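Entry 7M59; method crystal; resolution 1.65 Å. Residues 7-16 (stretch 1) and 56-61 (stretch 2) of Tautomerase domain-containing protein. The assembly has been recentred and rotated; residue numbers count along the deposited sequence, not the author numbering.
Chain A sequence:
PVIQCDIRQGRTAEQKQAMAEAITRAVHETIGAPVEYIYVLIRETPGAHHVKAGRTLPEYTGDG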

# COMPACT_ATOMS: atom_id res chain seq x y z
N ILE A 7 -7.01 8.31 -4.84
CA ILE A 7 -7.54 9.33 -5.73
C ILE A 7 -7.67 10.64 -4.98
O ILE A 7 -7.68 10.69 -3.74
N ARG A 8 -7.78 11.73 -5.73
CA ARG A 8 -7.98 13.03 -5.09
C ARG A 8 -9.43 13.19 -4.65
O ARG A 8 -10.35 12.72 -5.32
N GLN A 9 -9.62 13.84 -3.50
CA GLN A 9 -10.94 14.08 -2.94
C GLN A 9 -11.77 14.96 -3.86
O GLN A 9 -11.25 15.68 -4.71
N GLY A 10 -13.09 14.90 -3.69
CA GLY A 10 -14.00 15.80 -4.41
C GLY A 10 -14.97 15.12 -5.34
O GLY A 10 -15.86 15.80 -5.88
N ARG A 11 -14.86 13.82 -5.57
CA ARG A 11 -15.81 13.11 -6.40
C ARG A 11 -17.07 12.77 -5.61
O ARG A 11 -17.05 12.65 -4.38
N THR A 12 -18.17 12.59 -6.34
CA THR A 12 -19.42 12.18 -5.72
C THR A 12 -19.39 10.70 -5.38
O THR A 12 -18.58 9.93 -5.90
N ALA A 13 -20.30 10.30 -4.49
CA ALA A 13 -20.47 8.88 -4.19
C ALA A 13 -20.75 8.07 -5.45
O ALA A 13 -20.29 6.93 -5.58
N GLU A 14 -21.49 8.65 -6.39
CA GLU A 14 -21.83 7.94 -7.61
C GLU A 14 -20.61 7.73 -8.50
O GLU A 14 -20.46 6.67 -9.11
N GLN A 15 -19.74 8.74 -8.60
CA GLN A 15 -18.52 8.60 -9.39
C GLN A 15 -17.61 7.52 -8.83
O GLN A 15 -17.05 6.71 -9.59
N LYS A 16 -17.42 7.50 -7.51
CA LYS A 16 -16.54 6.51 -6.90
C LYS A 16 -17.10 5.10 -7.04
O LYS A 16 -16.34 4.15 -7.29
N THR A 56 2.93 19.45 -7.42
CA THR A 56 1.67 19.16 -6.75
C THR A 56 0.53 19.11 -7.76
O THR A 56 0.47 19.90 -8.71
N LEU A 57 -0.39 18.16 -7.57
CA LEU A 57 -1.57 18.12 -8.42
C LEU A 57 -2.63 19.09 -7.89
O LEU A 57 -2.70 19.36 -6.69
N PRO A 58 -3.47 19.63 -8.77
CA PRO A 58 -4.52 20.54 -8.32
C PRO A 58 -5.65 19.79 -7.63
O PRO A 58 -5.78 18.56 -7.73
N GLU A 59 -6.47 20.54 -6.91
CA GLU A 59 -7.68 19.98 -6.32
C GLU A 59 -8.68 19.61 -7.41
O GLU A 59 -8.82 20.31 -8.42
N TYR A 60 -9.37 18.49 -7.21
CA TYR A 60 -10.47 18.11 -8.08
C TYR A 60 -11.75 18.79 -7.61
O TYR A 60 -12.12 18.69 -6.43
N THR A 61 -12.44 19.47 -8.53
CA THR A 61 -13.68 20.17 -8.21
C THR A 61 -14.91 19.68 -8.98
O THR A 61 -16.03 20.03 -8.58

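Three direct hydrogen bonds tie the two stretches together, each donated by a side chain of the first. Arg8, whose CA-to-CB bond points toward the second stretch, extends with chi1 m, chi2 t and chi3 m, so that NH1 donates to the backbone carbonyl Pro58 O at 2.9 Å, with an N-H...O angle of 160°. This oxygen lies at the edge of the guanidinium, near its plane, where the N-H bonds point. Gln9 starts out sideways, but its p, t conformation brings the amide end closer, and Gln9 NE2 donates to Glu59 OE1 at 3.0 Å. Glu59 meets it by a similar detour: its CA-to-CB bond points away, and chi1 and chi2, both m, fold the carboxylate back. At the helical end of the first stretch, Gln15 (m, t) points toward the second, and its NE2 donates to Tyr60 OH at 3.1 Å in an almost linear bond.

The same Gln15 side chain is also held within its own stretch, since Gln15 OE1 accepts from Thr12 N at 2.9 Å. In return, Thr12 OG1, at the N-cap position, accepts from Gln15 N at 3.0 Å. The two residues thus brace each other at the start of the helix.

Water extends this network. Water 1 donates to Gln9 O (2.8 Å) and weakly to Glu59 OE1 (2.8 Å) while accepting from Tyr60 N (2.9 Å), linking the backbones beside the Gln9-Glu59 bond. Water 2 donates to both Gly10 O (3.0 Å) and Thr61 O (3.2 Å), and water 3 joins Gln15 OE1 (2.8 Å) to Tyr60 OH (3.3 Å).

Tyr60, with chi1 t and its CA-to-CB bond toward the first stretch, has the largest covered area of the contact. The Arg11 guanidinium lies flat on one face of its ring, with centres 3.7 Å apart and planes 16° from parallel, a stack that is also a cation-pi contact. Arg11 CD adds a CH-pi contact, 3.7 Å from the ring centroid. Arg11 sets off sideways and reaches this position through chi1 m and chi2 p; a bond from Arg11 NH1 to Arg8 O (2.9 Å) anchors its end. The ring edge faces the backbone, with Gly10 C 3.7 Å from Tyr60 CD1. An ideal CB on Gly10 would clash with Tyr60 O at 2.5 Å, although the residue's backbone angles alone already call for glycine.

Farther out, Arg8 CD packs against Leu57 CB at 4.0 Å, and Tyr60 CB covers one face of the Arg8 guanidinium.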

# COMPACT_ATOMS: atom_id res chain seq x y z
CB ILE A 7 -8.89 8.91 -6.34
CG1 ILE A 7 -9.99 8.91 -5.27
CG2 ILE A 7 -8.77 7.53 -6.99
CD1 ILE A 7 -11.39 8.57 -5.83
CB ARG A 8 -7.56 14.16 -6.03
CG ARG A 8 -6.04 14.35 -6.13
CD ARG A 8 -5.65 15.24 -7.31
NE ARG A 8 -6.14 14.62 -8.53
CZ ARG A 8 -6.72 15.25 -9.54
NH1 ARG A 8 -6.89 16.58 -9.52
NH2 ARG A 8 -7.15 14.55 -10.58
CB GLN A 9 -10.80 14.76 -1.57
CG GLN A 9 -10.11 16.12 -1.67
CD GLN A 9 -9.72 16.71 -0.33
OE1 GLN A 9 -9.76 16.04 0.70
NE2 GLN A 9 -9.32 17.98 -0.34
CB ARG A 11 -15.19 11.82 -6.95
CG ARG A 11 -14.41 11.99 -8.24
CD ARG A 11 -13.01 12.52 -7.98
NE ARG A 11 -12.26 12.64 -9.22
CZ ARG A 11 -10.94 12.72 -9.31
NH1 ARG A 11 -10.20 12.68 -8.20
NH2 ARG A 11 -10.36 12.81 -10.50
CB THR A 12 -20.61 12.46 -6.65
OG1 THR A 12 -20.57 11.53 -7.74
CG2 THR A 12 -20.56 13.88 -7.18
CB ALA A 13 -21.59 8.68 -3.17
CB GLU A 14 -22.93 8.69 -8.37
CG GLU A 14 -24.29 8.69 -7.67
CD GLU A 14 -24.33 9.56 -6.42
OE1 GLU A 14 -25.11 9.24 -5.50
OE2 GLU A 14 -23.57 10.55 -6.35
CB GLN A 15 -17.76 9.93 -9.45
CG GLN A 15 -18.40 11.01 -10.30
CD GLN A 15 -17.59 12.28 -10.21
OE1 GLN A 15 -17.59 12.96 -9.18
NE2 GLN A 15 -16.86 12.60 -11.27
CB LYS A 16 -16.30 6.87 -5.43
CG LYS A 16 -15.42 8.11 -5.26
CD LYS A 16 -15.16 8.43 -3.80
CE LYS A 16 -16.37 9.12 -3.15
NZ LYS A 16 -16.08 9.52 -1.75
CB THR A 56 1.41 20.23 -5.69
OG1 THR A 56 2.34 20.07 -4.61
CG2 THR A 56 0.04 20.13 -5.16
CB LEU A 57 -2.14 16.71 -8.48
CG LEU A 57 -1.25 15.61 -9.07
CD1 LEU A 57 -2.06 14.36 -9.42
CD2 LEU A 57 -0.47 16.10 -10.28
CB PRO A 58 -5.00 21.20 -9.62
CG PRO A 58 -4.72 20.19 -10.67
CD PRO A 58 -3.44 19.51 -10.24
CB GLU A 59 -8.33 20.98 -5.37
CG GLU A 59 -7.61 21.13 -4.06
CD GLU A 59 -7.68 19.86 -3.24
OE1 GLU A 59 -8.80 19.36 -3.00
OE2 GLU A 59 -6.61 19.39 -2.85
CB TYR A 60 -10.67 16.59 -8.10
CG TYR A 60 -11.84 16.18 -8.95
CD1 TYR A 60 -13.11 16.03 -8.40
CD2 TYR A 60 -11.68 15.95 -10.31
CE1 TYR A 60 -14.17 15.67 -9.18
CE2 TYR A 60 -12.74 15.59 -11.10
CZ TYR A 60 -13.99 15.45 -10.53
OH TYR A 60 -15.06 15.08 -11.29
CB THR A 61 -13.53 21.68 -8.47
OG1 THR A 61 -13.12 21.88 -9.83
CG2 THR A 61 -12.49 22.28 -7.54
O HOH W 1 -8.88 17.12 -4.75
O HOH W 2 -16.05 18.79 -5.66
O HOH W 3 -17.77 15.74 -9.59